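Local structure of LYND (Lyngbya aestuarii, 4V1T) at residues L330-K335 against S694-D700; A510-Y514 against I718-R722; T537-I542 against N728-V732; H627-T631 against Y689-W693. The protein is a cyanobactin heterocyclase of the YcaO family, probably using ATP and magnesium to turn side chains of a leader-bearing precursor peptide into heterocycles. All blocks are in the same frame, centred on the assembly; numbering follows the deposited sequence.

Interaction 1. Residues L330-K335 against S694-D700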
# COMPACT_ATOMS: atom_id res chain seq x y z
N LEU B 330 -15.23 -20.52 -24.16
CA LEU B 330 -15.56 -19.10 -24.12
C LEU B 330 -17.02 -18.91 -23.70
O LEU B 330 -17.88 -19.72 -24.03
CB LEU B 330 -15.30 -18.43 -25.47
CG LEU B 330 -13.85 -18.32 -25.95
CD1 LEU B 330 -13.69 -17.10 -26.86
CD2 LEU B 330 -12.84 -18.24 -24.81
N GLU B 331 -17.28 -17.84 -22.97
CA GLU B 331 -18.59 -17.60 -22.40
C GLU B 331 -18.81 -16.12 -22.13
O GLU B 331 -17.87 -15.33 -22.17
CB GLU B 331 -18.74 -18.39 -21.09
CG GLU B 331 -17.61 -18.14 -20.10
CD GLU B 331 -17.72 -19.02 -18.87
OE1 GLU B 331 -17.25 -20.18 -18.93
OE2 GLU B 331 -18.26 -18.56 -17.85
N SER B 332 -20.05 -15.75 -21.85
CA SER B 332 -20.45 -14.37 -21.63
C SER B 332 -19.75 -13.73 -20.43
O SER B 332 -19.82 -14.24 -19.31
CB SER B 332 -21.97 -14.29 -21.43
OG SER B 332 -22.36 -13.01 -20.97
N ARG B 333 -19.08 -12.62 -20.69
CA ARG B 333 -18.44 -11.82 -19.64
C ARG B 333 -19.00 -10.40 -19.67
O ARG B 333 -18.57 -9.58 -20.48
CB ARG B 333 -16.92 -11.81 -19.82
CG ARG B 333 -16.26 -13.17 -19.70
CD ARG B 333 -16.38 -13.75 -18.31
NE ARG B 333 -15.71 -15.04 -18.19
CZ ARG B 333 -15.82 -15.85 -17.14
NH1 ARG B 333 -16.58 -15.51 -16.11
NH2 ARG B 333 -15.17 -17.01 -17.13
N PRO B 334 -19.99 -10.11 -18.81
CA PRO B 334 -20.57 -8.77 -18.78
C PRO B 334 -19.59 -7.69 -18.30
O PRO B 334 -18.93 -7.86 -17.28
CB PRO B 334 -21.74 -8.91 -17.80
CG PRO B 334 -22.07 -10.36 -17.79
CD PRO B 334 -20.75 -11.06 -17.97
N LYS B 335 -19.49 -6.60 -19.06
CA LYS B 335 -18.70 -5.45 -18.65
C LYS B 335 -19.40 -4.72 -17.51
O LYS B 335 -20.61 -4.52 -17.54
CB LYS B 335 -18.49 -4.49 -19.82
CG LYS B 335 -17.93 -5.12 -21.08
CD LYS B 335 -17.83 -4.09 -22.20
CE LYS B 335 -17.52 -4.73 -23.54
NZ LYS B 335 -17.98 -3.88 -24.67
N SER B 694 -20.54 -3.84 -27.53
CA SER B 694 -21.68 -4.15 -26.68
C SER B 694 -21.32 -3.92 -25.22
O SER B 694 -20.39 -3.17 -24.92
CB SER B 694 -22.11 -5.59 -26.89
OG SER B 694 -21.18 -6.47 -26.30
N ASP B 695 -22.05 -4.56 -24.31
CA ASP B 695 -21.70 -4.56 -22.89
C ASP B 695 -21.23 -5.94 -22.46
O ASP B 695 -21.10 -6.23 -21.27
CB ASP B 695 -22.89 -4.12 -22.04
CG ASP B 695 -23.15 -2.63 -22.13
OD1 ASP B 695 -22.43 -1.87 -21.45
OD2 ASP B 695 -24.07 -2.23 -22.88
N ASP B 696 -20.98 -6.79 -23.45
CA ASP B 696 -20.48 -8.13 -23.21
C ASP B 696 -19.14 -8.27 -23.90
O ASP B 696 -19.03 -8.07 -25.11
CB ASP B 696 -21.46 -9.18 -23.71
CG ASP B 696 -21.17 -10.55 -23.16
OD1 ASP B 696 -19.99 -10.88 -22.94
OD2 ASP B 696 -22.14 -11.30 -22.94
N ILE B 697 -18.11 -8.63 -23.13
CA ILE B 697 -16.77 -8.75 -23.67
C ILE B 697 -16.74 -9.88 -24.70
O ILE B 697 -16.12 -9.75 -25.76
CB ILE B 697 -15.72 -9.00 -22.56
CG1 ILE B 697 -15.75 -7.87 -21.54
CG2 ILE B 697 -14.33 -9.10 -23.16
CD1 ILE B 697 -15.02 -8.19 -20.24
N TYR B 698 -17.42 -10.97 -24.40
CA TYR B 698 -17.46 -12.12 -25.29
C TYR B 698 -18.12 -11.80 -26.63
O TYR B 698 -17.69 -12.29 -27.67
CB TYR B 698 -18.20 -13.28 -24.62
CG TYR B 698 -18.43 -14.47 -25.53
CD1 TYR B 698 -17.36 -15.13 -26.10
CD2 TYR B 698 -19.70 -14.92 -25.80
CE1 TYR B 698 -17.56 -16.21 -26.94
CE2 TYR B 698 -19.91 -16.00 -26.64
CZ TYR B 698 -18.84 -16.64 -27.20
OH TYR B 698 -19.06 -17.71 -28.03
N THR B 699 -19.16 -10.99 -26.60
CA THR B 699 -19.81 -10.58 -27.83
C THR B 699 -18.86 -9.72 -28.64
O THR B 699 -18.86 -9.77 -29.87
CB THR B 699 -21.12 -9.81 -27.55
OG1 THR B 699 -21.98 -10.62 -26.74
CG2 THR B 699 -21.84 -9.48 -28.86
N ASP B 700 -18.04 -8.94 -27.95
CA ASP B 700 -17.12 -8.03 -28.61
C ASP B 700 -16.00 -8.75 -29.34
O ASP B 700 -15.58 -8.30 -30.40
CB ASP B 700 -16.52 -7.04 -27.60
CG ASP B 700 -17.44 -5.88 -27.31
OD1 ASP B 700 -18.64 -5.97 -27.66
OD2 ASP B 700 -16.98 -4.88 -26.73

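Interaction 2. Residues A510-Y514 against I718-R722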
# COMPACT_ATOMS: atom_id res chain seq x y z
N ALA B 510 8.13 -22.01 -31.64
CA ALA B 510 9.06 -20.88 -31.60
C ALA B 510 8.35 -19.54 -31.75
O ALA B 510 8.88 -18.51 -31.33
CB ALA B 510 10.12 -21.05 -32.67
N LEU B 511 7.17 -19.55 -32.37
CA LEU B 511 6.38 -18.33 -32.54
C LEU B 511 5.44 -18.05 -31.37
O LEU B 511 5.04 -16.91 -31.15
CB LEU B 511 5.56 -18.41 -33.83
CG LEU B 511 6.24 -17.96 -35.12
CD1 LEU B 511 5.28 -18.15 -36.28
CD2 LEU B 511 6.68 -16.51 -35.05
N CYS B 512 5.09 -19.09 -30.63
CA CYS B 512 4.04 -19.02 -29.61
C CYS B 512 4.54 -18.59 -28.23
O CYS B 512 3.75 -18.14 -27.42
CB CYS B 512 3.35 -20.38 -29.50
SG CYS B 512 2.53 -20.92 -31.02
N TYR B 513 5.83 -18.73 -27.98
CA TYR B 513 6.40 -18.41 -26.67
C TYR B 513 7.74 -17.71 -26.81
O TYR B 513 8.44 -17.88 -27.81
CB TYR B 513 6.56 -19.68 -25.85
CG TYR B 513 5.28 -20.46 -25.71
CD1 TYR B 513 4.33 -20.12 -24.75
CD2 TYR B 513 5.01 -21.55 -26.55
CE1 TYR B 513 3.15 -20.83 -24.63
CE2 TYR B 513 3.84 -22.27 -26.42
CZ TYR B 513 2.91 -21.90 -25.46
OH TYR B 513 1.75 -22.60 -25.34
N TYR B 514 8.09 -16.93 -25.79
CA TYR B 514 9.38 -16.25 -25.75
C TYR B 514 10.51 -17.24 -25.50
O TYR B 514 10.35 -18.22 -24.75
CB TYR B 514 9.42 -15.19 -24.64
CG TYR B 514 8.44 -14.06 -24.80
CD1 TYR B 514 8.32 -13.38 -26.00
CD2 TYR B 514 7.62 -13.66 -23.74
CE1 TYR B 514 7.42 -12.34 -26.14
CE2 TYR B 514 6.72 -12.63 -23.88
CZ TYR B 514 6.63 -11.97 -25.08
OH TYR B 514 5.74 -10.93 -25.22
N ILE B 718 -3.54 -18.77 -28.47
CA ILE B 718 -2.82 -19.69 -27.60
C ILE B 718 -2.90 -19.21 -26.15
O ILE B 718 -2.44 -18.12 -25.81
CB ILE B 718 -1.35 -19.90 -28.05
CG1 ILE B 718 -0.59 -20.77 -27.05
CG2 ILE B 718 -0.65 -18.58 -28.28
CD1 ILE B 718 -1.14 -22.18 -26.90
N ASP B 719 -3.52 -20.02 -25.31
CA ASP B 719 -3.65 -19.70 -23.91
C ASP B 719 -2.32 -19.96 -23.19
O ASP B 719 -1.88 -21.09 -23.07
CB ASP B 719 -4.78 -20.52 -23.28
CG ASP B 719 -5.01 -20.16 -21.81
OD1 ASP B 719 -4.60 -19.05 -21.39
OD2 ASP B 719 -5.59 -20.99 -21.07
N GLN B 720 -1.70 -18.88 -22.73
CA GLN B 720 -0.44 -18.96 -22.01
C GLN B 720 -0.64 -18.90 -20.49
O GLN B 720 0.32 -18.78 -19.74
CB GLN B 720 0.47 -17.81 -22.44
CG GLN B 720 0.82 -17.80 -23.92
CD GLN B 720 1.67 -16.61 -24.30
OE1 GLN B 720 1.51 -15.51 -23.76
NE2 GLN B 720 2.59 -16.82 -25.25
N THR B 721 -1.89 -18.97 -20.05
CA THR B 721 -2.21 -18.85 -18.62
C THR B 721 -1.50 -19.92 -17.81
O THR B 721 -1.63 -21.12 -18.08
CB THR B 721 -3.72 -18.96 -18.39
OG1 THR B 721 -4.40 -17.94 -19.14
CG2 THR B 721 -4.05 -18.80 -16.91
N ARG B 722 -0.75 -19.49 -16.80
CA ARG B 722 -0.07 -20.42 -15.90
C ARG B 722 -0.91 -20.56 -14.63
O ARG B 722 -1.27 -19.55 -14.04
CB ARG B 722 1.33 -19.91 -15.57
CG ARG B 722 2.13 -19.44 -16.79
CD ARG B 722 2.63 -20.61 -17.63
NE ARG B 722 3.21 -20.17 -18.90
CZ ARG B 722 3.96 -20.93 -19.69
NH1 ARG B 722 4.26 -22.18 -19.35
NH2 ARG B 722 4.44 -20.44 -20.82
O HOH W 1 0.13 -22.54 -23.11

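Interaction 3. Residues T537-I542 against N728-V732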
# COMPACT_ATOMS: atom_id res chain seq x y z
N THR B 537 -10.17 -12.30 -17.42
CA THR B 537 -10.77 -13.47 -18.05
C THR B 537 -10.06 -13.73 -19.37
O THR B 537 -9.35 -12.87 -19.88
CB THR B 537 -12.26 -13.27 -18.31
OG1 THR B 537 -12.44 -12.40 -19.43
CG2 THR B 537 -12.97 -12.68 -17.09
N LEU B 538 -10.27 -14.92 -19.94
CA LEU B 538 -9.71 -15.26 -21.23
C LEU B 538 -10.21 -14.32 -22.31
O LEU B 538 -9.44 -13.84 -23.13
CB LEU B 538 -10.07 -16.70 -21.63
CG LEU B 538 -9.16 -17.83 -21.14
CD1 LEU B 538 -9.74 -19.17 -21.57
CD2 LEU B 538 -7.73 -17.66 -21.66
N GLU B 539 -11.51 -14.07 -22.31
CA GLU B 539 -12.12 -13.28 -23.39
C GLU B 539 -11.69 -11.82 -23.28
O GLU B 539 -11.65 -11.10 -24.28
CB GLU B 539 -13.65 -13.41 -23.40
CG GLU B 539 -14.31 -13.70 -22.06
CD GLU B 539 -14.26 -15.17 -21.67
OE1 GLU B 539 -14.62 -16.02 -22.50
OE2 GLU B 539 -13.83 -15.46 -20.53
N GLU B 540 -11.35 -11.39 -22.07
CA GLU B 540 -10.84 -10.04 -21.84
C GLU B 540 -9.45 -9.92 -22.45
O GLU B 540 -9.12 -8.93 -23.11
CB GLU B 540 -10.78 -9.76 -20.34
CG GLU B 540 -10.96 -8.30 -19.96
CD GLU B 540 -10.96 -8.11 -18.44
OE1 GLU B 540 -12.02 -8.34 -17.82
OE2 GLU B 540 -9.89 -7.77 -17.88
N ALA B 541 -8.64 -10.93 -22.22
CA ALA B 541 -7.28 -10.95 -22.72
C ALA B 541 -7.25 -11.08 -24.25
O ALA B 541 -6.42 -10.45 -24.92
CB ALA B 541 -6.50 -12.08 -22.07
N ILE B 542 -8.14 -11.90 -24.79
CA ILE B 542 -8.24 -12.08 -26.24
C ILE B 542 -8.63 -10.78 -26.93
O ILE B 542 -8.06 -10.44 -27.96
CB ILE B 542 -9.26 -13.18 -26.59
CG1 ILE B 542 -8.72 -14.55 -26.16
CG2 ILE B 542 -9.54 -13.19 -28.09
CD1 ILE B 542 -9.74 -15.67 -26.27
N ASN B 728 -5.17 -14.51 -16.48
CA ASN B 728 -5.20 -15.04 -17.83
C ASN B 728 -4.26 -14.29 -18.75
O ASN B 728 -4.24 -13.07 -18.76
CB ASN B 728 -6.61 -15.00 -18.39
CG ASN B 728 -7.57 -15.90 -17.63
OD1 ASN B 728 -8.48 -15.43 -16.96
ND2 ASN B 728 -7.36 -17.21 -17.73
N VAL B 729 -3.46 -15.04 -19.51
CA VAL B 729 -2.58 -14.47 -20.51
C VAL B 729 -2.72 -15.26 -21.80
O VAL B 729 -2.69 -16.50 -21.79
CB VAL B 729 -1.11 -14.48 -20.05
CG1 VAL B 729 -0.21 -13.83 -21.11
CG2 VAL B 729 -0.97 -13.75 -18.73
N VAL B 730 -2.85 -14.55 -22.92
CA VAL B 730 -2.95 -15.19 -24.23
C VAL B 730 -2.06 -14.51 -25.26
O VAL B 730 -1.60 -13.39 -25.06
CB VAL B 730 -4.38 -15.13 -24.78
CG1 VAL B 730 -5.35 -15.87 -23.86
CG2 VAL B 730 -4.81 -13.69 -24.98
N LYS B 731 -1.82 -15.21 -26.36
CA LYS B 731 -1.28 -14.59 -27.55
C LYS B 731 -2.28 -14.81 -28.67
O LYS B 731 -2.60 -15.94 -29.00
CB LYS B 731 0.09 -15.15 -27.93
CG LYS B 731 0.65 -14.58 -29.24
CD LYS B 731 2.08 -15.02 -29.49
CE LYS B 731 2.71 -14.26 -30.66
NZ LYS B 731 3.06 -12.86 -30.29
N VAL B 732 -2.80 -13.70 -29.21
CA VAL B 732 -3.70 -13.75 -30.35
C VAL B 732 -2.90 -13.54 -31.63
O VAL B 732 -2.10 -12.61 -31.72
CB VAL B 732 -4.78 -12.67 -30.25
CG1 VAL B 732 -5.79 -12.83 -31.36
CG2 VAL B 732 -5.45 -12.72 -28.88

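Interaction 4. Residues H627-T631 against Y689-W693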
# COMPACT_ATOMS: atom_id res chain seq x y z
N HIS B 627 -9.27 0.30 -30.34
CA HIS B 627 -10.35 -0.21 -29.52
C HIS B 627 -11.64 -0.05 -30.31
O HIS B 627 -11.68 0.74 -31.25
CB HIS B 627 -10.43 0.54 -28.19
CG HIS B 627 -11.14 -0.20 -27.11
ND1 HIS B 627 -12.48 -0.01 -26.84
CD2 HIS B 627 -10.70 -1.13 -26.23
CE1 HIS B 627 -12.83 -0.80 -25.83
NE2 HIS B 627 -11.78 -1.48 -25.45
N LEU B 628 -12.68 -0.80 -29.96
CA LEU B 628 -13.96 -0.63 -30.63
C LEU B 628 -14.50 0.77 -30.33
O LEU B 628 -15.12 1.41 -31.17
CB LEU B 628 -14.95 -1.72 -30.22
CG LEU B 628 -14.70 -3.12 -30.82
CD1 LEU B 628 -15.65 -4.15 -30.24
CD2 LEU B 628 -14.83 -3.11 -32.34
N ASP B 629 -14.23 1.24 -29.12
CA ASP B 629 -14.63 2.57 -28.67
C ASP B 629 -13.51 3.56 -28.96
O ASP B 629 -12.44 3.46 -28.36
CB ASP B 629 -14.93 2.55 -27.17
CG ASP B 629 -15.52 3.86 -26.67
OD1 ASP B 629 -15.41 4.89 -27.36
OD2 ASP B 629 -16.10 3.86 -25.56
N PRO B 630 -13.75 4.50 -29.89
CA PRO B 630 -12.68 5.40 -30.31
C PRO B 630 -12.18 6.28 -29.18
O PRO B 630 -11.02 6.69 -29.19
CB PRO B 630 -13.33 6.25 -31.41
CG PRO B 630 -14.79 6.20 -31.11
CD PRO B 630 -15.04 4.85 -30.53
N THR B 631 -13.06 6.57 -28.21
CA THR B 631 -12.68 7.33 -27.04
C THR B 631 -11.56 6.61 -26.29
O THR B 631 -10.57 7.22 -25.90
CB THR B 631 -13.88 7.56 -26.10
OG1 THR B 631 -14.88 8.34 -26.77
CG2 THR B 631 -13.47 8.28 -24.85
N TYR B 689 -16.87 7.52 -36.40
CA TYR B 689 -16.60 6.17 -35.93
C TYR B 689 -17.87 5.48 -35.43
O TYR B 689 -18.33 5.73 -34.32
CB TYR B 689 -15.55 6.22 -34.82
CG TYR B 689 -14.29 6.93 -35.24
CD1 TYR B 689 -13.27 6.26 -35.92
CD2 TYR B 689 -14.12 8.28 -34.97
CE1 TYR B 689 -12.12 6.93 -36.31
CE2 TYR B 689 -12.98 8.95 -35.36
CZ TYR B 689 -11.98 8.27 -36.03
OH TYR B 689 -10.85 8.96 -36.40
N PRO B 690 -18.46 4.61 -36.27
CA PRO B 690 -19.66 3.87 -35.86
C PRO B 690 -19.47 3.03 -34.60
O PRO B 690 -18.42 2.44 -34.41
CB PRO B 690 -19.95 2.98 -37.07
CG PRO B 690 -19.36 3.72 -38.22
CD PRO B 690 -18.14 4.41 -37.69
N LYS B 691 -20.50 2.99 -33.77
CA LYS B 691 -20.47 2.25 -32.52
C LYS B 691 -20.74 0.77 -32.77
O LYS B 691 -21.80 0.39 -33.26
CB LYS B 691 -21.51 2.84 -31.57
CG LYS B 691 -21.60 2.19 -30.19
CD LYS B 691 -22.58 2.96 -29.32
CE LYS B 691 -22.66 2.39 -27.91
NZ LYS B 691 -23.62 3.17 -27.07
N ARG B 692 -19.77 -0.08 -32.42
CA ARG B 692 -19.88 -1.52 -32.67
C ARG B 692 -19.48 -2.39 -31.48
O ARG B 692 -19.20 -3.58 -31.64
CB ARG B 692 -19.02 -1.89 -33.88
CG ARG B 692 -19.47 -1.22 -35.17
CD ARG B 692 -18.92 -1.93 -36.39
NE ARG B 692 -17.47 -1.80 -36.51
CZ ARG B 692 -16.74 -2.38 -37.45
NH1 ARG B 692 -17.31 -3.16 -38.36
NH2 ARG B 692 -15.42 -2.20 -37.48
N TRP B 693 -19.47 -1.80 -30.28
CA TRP B 693 -19.18 -2.54 -29.06
C TRP B 693 -20.44 -2.71 -28.23
O TRP B 693 -21.31 -1.84 -28.23
CB TRP B 693 -18.11 -1.83 -28.23
CG TRP B 693 -18.58 -0.55 -27.60
CD1 TRP B 693 -19.20 -0.42 -26.39
CD2 TRP B 693 -18.48 0.76 -28.15
NE1 TRP B 693 -19.49 0.90 -26.16
CE2 TRP B 693 -19.06 1.65 -27.22
CE3 TRP B 693 -17.95 1.28 -29.34
CZ2 TRP B 693 -19.13 3.02 -27.45
CZ3 TRP B 693 -18.02 2.64 -29.56
CH2 TRP B 693 -18.60 3.50 -28.62
O HOH W 2 -16.65 1.03 -33.22

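Interaction 1. Residues L330-K335 against S694-D700
Hydrogen bonds satisfy much of the polar backbone and side-chain chemistry where the loop 330-335 meets the start of helix 697-710. A single beta bridge joins Pro-334 to Asp-696: Ile-697 N donates to Arg-333 O (2.9 Å) and Lys-335 N to Asp-695 O (2.8 Å). Proline suits the place between them, since its nitrogen has no hydrogen to give. Asp-696 is the N-cap: OD1 accepts from Tyr-698 N (3.0 Å) and Arg-333 N (3.0 Å), OD2 from Ser-332 OG (2.6 Å). The long, extended Lys-335 brings NZ to Ser-694 O (2.5 Å) and, in a very short salt bridge, to Asp-700 OD2 (2.5 Å). The other carboxylate oxygen, Asp-700 OD1, takes Ser-694 N and OG (both 2.9 Å), while Ser-694 OG accepts from Asp-696 N (2.9 Å), an ST turn. Leu-330 CB packs on Tyr-698 CE1 (3.5 Å). Arg-333 turns to Glu-539 of helix 538-561, the helix that also covers Ile-697 through Glu-540 and Leu-543.

Interaction 2. Residues A510-Y514 against I718-R722
Cys-512 is the first residue of 510-514 to meet 718-722. Its carbonyl, Cys-512 O, receives a weak hydrogen bond from Gln-720 NE2 (2.8 Å, angle 125°); the extended glutamine side chain is long enough to span the gap between backbones whose CA atoms come no closer than 7.2 Å, at Cys-512 and Ile-718. The small thiol side chain lies against Thr-494 of strand 491-498. The contact sets 510-514 beside the antiparallel sheet of the YcaO domain, in which strand 716-719 lies between 491-498 and 728-733. Tyr-513 follows and buries more area than any other residue of 510-514. Its ring packs on the aliphatic Ile-718, with Tyr-513 CZ 4.0 Å from Ile-718 CG1, and Tyr-513 CD1 lies 3.9 Å from Arg-722 NH2, whose guanidinium is held by a salt bridge to Glu-436. A tyrosine suits this place because its hydroxyl can still be satisfied: Tyr-513 OH lies 2.8 Å from a water that donates to Asp-719 O (2.5 Å). Just beyond, Asp-719 OD1 accepts from Thr-721 N (3.0 Å) in an Asx turn and from Thr-721 OG1 (2.5 Å), shaping the bend that carries Arg-722 towards Tyr-513.

Interaction 3. Residues T537-I542 against N728-V732
Here the first turns of helix 538-561 pack on a face of strand 728-733, an alpha/beta layer in which the helix packs on the antiparallel sheet of the YcaO domain. The axes of helix 538-542 and strand 728-732 approach to 7.4 Å and cross at -40°, close enough for small and branched side chains to interlock.

The packing is chiefly apolar. Strand alternation turns Asn-728, Val-730 and Val-732 toward the helix, whereas Val-729 and Lys-731 point away, the lysine to Asp-528. Val-730 is the centre: its CG1 touches Leu-538 CD2 (3.7 Å), and its CG2 meets Ala-541 CB (3.7 Å) and Ile-542 CG1 (4.2 Å). Alanine suits position 541, because its methyl lets the strand come close where the helix faces it directly. Further on, Ile-542 CG2 packs on Val-732 CG2 (4.2 Å); beta-branched valines suit the strand, and they present compact, stiff surfaces. At the other end Asn-728 lies against the beginning of the helix.

Polar bonds stay within each element or lead outward. Strand 728-733 is held in the sheet by backbone bonds to 716-719 and 532-535. The side chains of Glu-539 and Glu-540 go to Arg-333 and to Gly-345 N. Thr-537 caps the helix, its beta-hydroxyl being well placed to reach back: Thr-537 OG1 accepts from Glu-540 N at 3.0 Å.

Interaction 4. Residues H627-T631 against Y689-W693
This is a mainly apolar contact, assisted by one water, between the turn leading from strand 621-626 into helix 630-649 and the loop running up to helix 697-710, the centre of the contact lying about 31 Å from the centre of the chain. Trp-693 dominates it. The indole lies flat against Asp-629, whose CB sits 3.8 Å from the centroid of the six-membered ring and 8° off its normal, a CH-pi contact; a broad, flat side chain suits a place where it must cover backbone as well as side chain. Leu-628 CB packs on Trp-693 CB (3.7 Å), and Pro-630 CD touches Trp-693 CZ3 (3.8 Å). Pro-630 CG also meets Tyr-689 CB (3.8 Å), while the hydroxyl of Tyr-689 goes to Asp-596. A water donates to Leu-628 O and to Pro-690 O, 2.6 Å from each, and so bridges the two backbones. Outside the segments, His-343 meets both Trp-693 and His-627 edge-to-face. On the 627-631 side, Asp-629 N donates to His-627 ND1 (3.1 Å), and Asp-629 OD1 accepts from Thr-631 N (3.0 Å). The aspartate, short and an acceptor, is thus the N-cap, and Pro-630, whose ring nitrogen needs no acceptor, occupies the first helical position, an arrangement typical of helix N-termini.

Overall arrangement
Interactions 1, 2 and 3 cross along the chain, while interaction 4 is nested inside the loops closed by the others. The contacts form a row, 2-3-1-4. Interaction 3 shares the sheet with interaction 2, where Gln-720 N lies 2.7 Å from Val-729 O, and is tied to interaction 1 by the salt bridge from Arg-333 NE to Glu-539 OE2 (3.0 Å). Interaction 1 in turn touches interaction 4, with Asp-700 OD2 3.6 Å from Trp-693 CB. Interactions 2 and 4 remain apart, their centres 29 Å from each other. Side chains approach the bound ADP to about 6 Å at Ala-541, 9 Å at Gln-720, 10 Å at Ile-697 and 14 Å at Asp-629.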